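PDB 6VZZ: BamaA.19900.a from Balamuthia mandrillaris, which binds glucose and, as a glucokinase, probably transfers the gamma-phosphate of ATP to it, yielding glucose 6-phosphate. Local coordinates for residues Phe78-Ser83 against Glu130-Leu135; Ser95-Ala100 against Leu135-Lys140. All blocks are in the same frame, centred on the assembly; numbering follows the deposited sequence.

Contact 1 (Phe78-Ser83 against Glu130-Leu135)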
loop_
_atom_site.group_PDB
_atom_site.type_symbol
_atom_site.label_atom_id
_atom_site.label_comp_id
_atom_site.label_asym_id
_atom_site.label_seq_id
_atom_site.Cartn_x
_atom_site.Cartn_y
_atom_site.Cartn_z
ATOM N N PHE A 78 1.321 31.882 -15.201
ATOM C CA PHE A 78 1.841 32.291 -13.901
ATOM C C PHE A 78 3.351 32.100 -13.832
ATOM O O PHE A 78 4.068 32.985 -13.359
ATOM C CB PHE A 78 1.123 31.517 -12.792
ATOM C CG PHE A 78 1.830 31.531 -11.442
ATOM C CD1 PHE A 78 1.681 32.603 -10.563
ATOM C CD2 PHE A 78 2.597 30.442 -11.028
ATOM C CE1 PHE A 78 2.316 32.605 -9.304
ATOM C CE2 PHE A 78 3.230 30.438 -9.768
ATOM C CZ PHE A 78 3.087 31.522 -8.907
ATOM N N PHE A 79 3.857 30.965 -14.326
ATOM C CA PHE A 79 5.292 30.700 -14.267
ATOM C C PHE A 79 6.068 31.692 -15.131
ATOM O O PHE A 79 7.041 32.299 -14.669
ATOM C CB PHE A 79 5.588 29.261 -14.702
ATOM C CG PHE A 79 5.067 28.206 -13.757
ATOM C CD1 PHE A 79 5.066 28.414 -12.383
ATOM C CD2 PHE A 79 4.583 26.998 -14.249
ATOM C CE1 PHE A 79 4.594 27.432 -11.504
ATOM C CE2 PHE A 79 4.104 26.015 -13.386
ATOM C CZ PHE A 79 4.114 26.231 -12.008
ATOM N N ASP A 80 5.657 31.862 -16.394
ATOM C CA ASP A 80 6.272 32.872 -17.253
ATOM C C ASP A 80 6.315 34.230 -16.564
ATOM O O ASP A 80 7.358 34.892 -16.522
ATOM C CB ASP A 80 5.513 32.983 -18.580
ATOM C CG ASP A 80 5.690 31.759 -19.477
ATOM O OD1 ASP A 80 6.580 30.925 -19.194
ATOM O OD2 ASP A 80 4.934 31.634 -20.474
ATOM N N SER A 81 5.187 34.656 -16.000
ATOM C CA SER A 81 5.123 35.975 -15.382
ATOM C C SER A 81 6.081 36.083 -14.203
ATOM O O SER A 81 6.905 37.002 -14.140
ATOM C CB SER A 81 3.697 36.272 -14.933
ATOM O OG SER A 81 3.651 37.499 -14.240
ATOM N N VAL A 82 5.984 35.153 -13.251
ATOM C CA VAL A 82 6.820 35.258 -12.065
ATOM C C VAL A 82 8.281 34.988 -12.396
ATOM O O VAL A 82 9.171 35.488 -11.702
ATOM C CB VAL A 82 6.301 34.325 -10.957
ATOM C CG1 VAL A 82 6.704 32.899 -11.235
ATOM C CG2 VAL A 82 6.824 34.769 -9.614
ATOM N N SER A 83 8.556 34.227 -13.456
ATOM C CA SER A 83 9.936 34.025 -13.882
ATOM C C SER A 83 10.554 35.337 -14.353
ATOM O O SER A 83 11.648 35.716 -13.914
ATOM C CB SER A 83 9.993 32.969 -14.986
ATOM O OG SER A 83 11.322 32.769 -15.440
ATOM N N GLU A 130 7.740 23.072 -21.168
ATOM C CA GLU A 130 6.891 24.250 -21.280
ATOM C C GLU A 130 7.234 25.324 -20.264
ATOM O O GLU A 130 6.683 26.429 -20.342
ATOM C CB GLU A 130 5.418 23.870 -21.098
ATOM C CG GLU A 130 4.844 22.957 -22.157
ATOM C CD GLU A 130 3.384 22.627 -21.881
ATOM O OE1 GLU A 130 2.513 23.080 -22.662
ATOM O OE2 GLU A 130 3.105 21.929 -20.869
ATOM N N LEU A 131 8.088 25.025 -19.325
ATOM C CA LEU A 131 8.492 25.854 -18.206
ATOM C C LEU A 131 9.584 26.824 -18.632
ATOM O O LEU A 131 10.448 26.477 -19.444
ATOM C CB LEU A 131 9.002 24.984 -17.066
ATOM C CG LEU A 131 7.983 23.986 -16.521
ATOM C CD1 LEU A 131 8.635 23.053 -15.511
ATOM C CD2 LEU A 131 6.815 24.720 -15.896
ATOM N N PRO A 132 9.570 28.041 -18.088
ATOM C CA PRO A 132 10.617 29.016 -18.439
ATOM C C PRO A 132 11.989 28.576 -17.933
ATOM O O PRO A 132 12.159 28.226 -16.764
ATOM C CB PRO A 132 10.143 30.309 -17.762
ATOM C CG PRO A 132 9.244 29.859 -16.651
ATOM C CD PRO A 132 8.618 28.559 -17.089
ATOM N N SER A 133 12.972 28.601 -18.837
ATOM C CA SER A 133 14.337 28.193 -18.510
ATOM C C SER A 133 14.913 28.932 -17.305
ATOM O O SER A 133 15.690 28.345 -16.543
ATOM C CB SER A 133 15.237 28.416 -19.718
ATOM O OG SER A 133 14.986 27.439 -20.704
ATOM N N PHE A 134 14.575 30.212 -17.123
ATOM C CA PHE A 134 15.188 30.980 -16.045
ATOM C C PHE A 134 14.971 30.313 -14.687
ATOM O O PHE A 134 15.915 30.165 -13.903
ATOM C CB PHE A 134 14.654 32.409 -16.032
ATOM C CG PHE A 134 15.278 33.265 -14.974
ATOM C CD1 PHE A 134 16.454 33.945 -15.223
ATOM C CD2 PHE A 134 14.704 33.370 -13.716
ATOM C CE1 PHE A 134 17.041 34.716 -14.249
ATOM C CE2 PHE A 134 15.290 34.135 -12.742
ATOM C CZ PHE A 134 16.461 34.812 -13.009
ATOM N N LEU A 135 13.741 29.908 -14.385
ATOM C CA LEU A 135 13.477 29.287 -13.095
ATOM C C LEU A 135 13.578 27.777 -13.138
ATOM O O LEU A 135 13.674 27.148 -12.079
ATOM C CB LEU A 135 12.084 29.658 -12.569
ATOM C CG LEU A 135 11.811 31.099 -12.151
ATOM C CD1 LEU A 135 10.439 31.203 -11.508
ATOM C CD2 LEU A 135 12.882 31.604 -11.205
HETATM O O HOH W 1 7.656 29.211 -20.867
#

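Contact 2 (Ser95-Ala100 against Leu135-Lys140)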
loop_
_atom_site.group_PDB
_atom_site.type_symbol
_atom_site.label_atom_id
_atom_site.label_comp_id
_atom_site.label_asym_id
_atom_site.label_seq_id
_atom_site.Cartn_x
_atom_site.Cartn_y
_atom_site.Cartn_z
ATOM N N SER A 95 19.662 27.559 -10.235
ATOM C CA SER A 95 20.571 26.436 -10.415
ATOM C C SER A 95 19.878 25.083 -10.340
ATOM O O SER A 95 20.525 24.060 -10.582
ATOM C CB SER A 95 21.688 26.493 -9.373
ATOM O OG SER A 95 22.438 27.692 -9.511
ATOM N N GLY A 96 18.594 25.054 -10.017
ATOM C CA GLY A 96 17.863 23.814 -9.883
ATOM C C GLY A 96 16.417 24.068 -9.513
ATOM O O GLY A 96 16.104 25.093 -8.898
ATOM N N ALA A 97 15.520 23.155 -9.885
ATOM C CA ALA A 97 14.108 23.357 -9.612
ATOM C C ALA A 97 13.443 22.012 -9.383
ATOM O O ALA A 97 13.855 20.991 -9.942
ATOM C CB ALA A 97 13.413 24.110 -10.749
ATOM N N CYS A 98 12.422 22.016 -8.533
ATOM C CA CYS A 98 11.586 20.844 -8.321
ATOM C C CYS A 98 10.146 21.295 -8.147
ATOM O O CYS A 98 9.872 22.209 -7.362
ATOM C CB CYS A 98 12.029 20.045 -7.102
ATOM S SG CYS A 98 10.887 18.704 -6.709
ATOM N N LEU A 99 9.237 20.662 -8.885
ATOM C CA LEU A 99 7.807 20.936 -8.798
ATOM C C LEU A 99 7.112 19.734 -8.176
ATOM O O LEU A 99 7.141 18.635 -8.743
ATOM C CB LEU A 99 7.223 21.236 -10.174
ATOM C CG LEU A 99 7.891 22.383 -10.925
ATOM C CD1 LEU A 99 8.845 21.834 -11.948
ATOM C CD2 LEU A 99 6.850 23.276 -11.574
ATOM N N ALA A 100 6.507 19.938 -7.007
ATOM C CA ALA A 100 5.734 18.905 -6.329
ATOM C C ALA A 100 4.267 19.146 -6.656
ATOM O O ALA A 100 3.670 20.120 -6.179
ATOM C CB ALA A 100 5.982 18.924 -4.822
ATOM N N LEU A 135 13.741 29.908 -14.385
ATOM C CA LEU A 135 13.477 29.287 -13.095
ATOM C C LEU A 135 13.578 27.777 -13.138
ATOM O O LEU A 135 13.674 27.148 -12.079
ATOM C CB LEU A 135 12.084 29.658 -12.569
ATOM C CG LEU A 135 11.811 31.099 -12.151
ATOM C CD1 LEU A 135 10.439 31.203 -11.508
ATOM C CD2 LEU A 135 12.882 31.604 -11.205
ATOM N N PHE A 136 13.554 27.182 -14.323
ATOM C CA PHE A 136 13.462 25.730 -14.474
ATOM C C PHE A 136 14.533 25.283 -15.453
ATOM O O PHE A 136 14.244 25.015 -16.625
ATOM C CB PHE A 136 12.057 25.321 -14.919
ATOM C CG PHE A 136 10.981 25.839 -14.013
ATOM C CD1 PHE A 136 10.680 25.184 -12.822
ATOM C CD2 PHE A 136 10.292 27.004 -14.326
ATOM C CE1 PHE A 136 9.700 25.674 -11.968
ATOM C CE2 PHE A 136 9.309 27.493 -13.477
ATOM C CZ PHE A 136 9.015 26.831 -12.299
ATOM N N PRO A 137 15.783 25.185 -15.000
ATOM C CA PRO A 137 16.878 24.766 -15.887
ATOM C C PRO A 137 16.570 23.424 -16.521
ATOM O O PRO A 137 16.208 22.467 -15.817
ATOM C CB PRO A 137 18.085 24.675 -14.945
ATOM C CG PRO A 137 17.489 24.520 -13.575
ATOM C CD PRO A 137 16.215 25.293 -13.594
ATOM N N PRO A 138 16.679 23.326 -17.850
ATOM C CA PRO A 138 16.192 22.125 -18.557
ATOM C C PRO A 138 16.762 20.804 -18.063
ATOM O O PRO A 138 16.028 19.809 -17.980
ATOM C CB PRO A 138 16.598 22.415 -20.006
ATOM C CG PRO A 138 16.487 23.891 -20.110
ATOM C CD PRO A 138 16.984 24.421 -18.784
ATOM N N THR A 139 18.044 20.756 -17.721
ATOM C CA THR A 139 18.630 19.507 -17.264
ATOM C C THR A 139 18.577 19.338 -15.749
ATOM O O THR A 139 18.991 18.292 -15.245
ATOM C CB THR A 139 20.076 19.408 -17.760
ATOM O OG1 THR A 139 20.764 20.629 -17.468
ATOM C CG2 THR A 139 20.103 19.181 -19.272
ATOM N N LYS A 140 18.064 20.321 -15.012
ATOM C CA LYS A 140 18.100 20.299 -13.553
ATOM C C LYS A 140 16.732 20.637 -12.958
ATOM O O LYS A 140 16.633 21.326 -11.939
ATOM C CB LYS A 140 19.183 21.247 -13.033
ATOM C CG LYS A 140 20.593 20.888 -13.509
ATOM C CD LYS A 140 21.669 21.818 -12.948
ATOM C CE LYS A 140 21.852 23.093 -13.787
ATOM N NZ LYS A 140 22.777 24.081 -13.136
#

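Contact 1 (Phe78-Ser83 against Glu130-Leu135)
The side chains of Phe79 and Leu131 run alongside each other in the same direction, and the CD2 atoms of Phe79 and Leu131 are 3.6 Å apart. The methyl meets the ring obliquely, along its CD2 and CE2 side. A phenylalanine suits this buried place because it is long enough to pass from the helix to the sheet, where its ring reaches Val41 and Ile43.

One turn further on, Ser83 fits among three residues of the 130-135 loop. Its hydroxyl is anti to the backbone N (chi1 179°), which sets OG 3.4 Å from CB of Phe134; CB of Ser83 rests 3.6 Å from CG of Pro132. Leu135 adds its CD1, 3.7 Å from CA of Ser83. A small residue suits this spot, since helix and loop approach closely: the CA atoms of Ser83 and Leu135 are 6.0 Å apart. The proline ring, compact and rigid, touches three helix residues at once, with CD at Phe79 CB and Asp80 OD1, and CB and CG at Ser83. Val82 and Leu135 meet more lightly, their side chains crossing at about a right angle.

No direct hydrogen bond joins the two segments. Polar linkage comes instead at the less buried margin, where one water donates both to OD1 of Asp80, at 2.6 Å, and to the carbonyl O of Glu130, at 3.0 Å. An aspartate, short and charged, can hold that water while OD1 also touches CD and CG of Pro132. The carboxylate of Glu130 turns to other partners: a salt bridge with Arg73, near the start of helix 72-90, and a hydrogen bond from Lys127 N.

The loop leading to strand 141-145 thus fits between helix 72-90 and the five-stranded mixed sheet, resting on strand 37-43, in a helix-on-sheet layer of the actin-like ATPase fold to which glucokinases belong.

Contact 2 (Ser95-Ala100 against Leu135-Lys140)
The Phe136 ring is met obliquely by Ala97 and Leu99, two alternate residues of strand 96-101 that project to the same side of the sheet. CB of Ala97 is 3.6 Å from CD1 of Phe136, and CD2 of Leu99 is 3.7 Å from CE1 of Phe136. The leucine and phenylalanine side chains cross at about a right angle; Leu99 CD1 meets both CD1 and CE1 of the ring, while its CG and CD2 meet CE1. Phe79 of helix 72-90 completes the setting with an edge-to-face stack against Phe136.

This is the entry into a parallel strand pair of the five-stranded mixed sheet: the chain turns at Pro137-Lys140 and then runs on as strand 141-145 beside strand 96-101. Lys140 O, just ahead of strand 141-145, accepts from Ala97 N at 3.0 Å, and Ala97 also bonds through its backbone with His142. Alanine suits its place because its single methyl leaves room for both the aromatic ring and the carbonyl of Leu135. At Gly96, CA makes a CA-H...O contact with Lys140 O at 3.5 Å, while CG of Pro137 packs against Gly96 N at 3.8 Å.

The reversal itself is a type I turn, closed by Lys140 N donating to Pro137 O at 2.9 Å. Pro138 suits the second position, since its ring holds phi (-55°) near the value this turn needs; Pro137 O also accepts from the hydroxyl of Thr141.

At the solvent-exposed end Lys140 carries its long chain past Ser95. A bend at chi3 (-85°) turns CE out of the extended line, and NZ ends 3.4 Å from Ser95 O, a weak hydrogen bond, with the aliphatic CD and CE atoms close to the same carbonyl oxygen.

In the fold
Contacts 1 and 2 lie with their centres about 10 Å apart and share Leu135, the last residue of one loop segment and the first of the other. Along the chain the segments alternate: helix 72-90 leads into strand 96-101, and the later 130-140 loop returns to meet first the helix and then the strand before strand 141-145 begins. The two contacts also touch directly, with CZ of Phe79 4.1 Å from CD2 of Leu99 and CB of Leu131 3.6 Å from CD2 of Phe136. Both lie on the five-stranded mixed sheet. Its strands 96-101 and 141-145 run on toward Ala102, Gly103, Asn145 and Asp146, which line the glucose pocket.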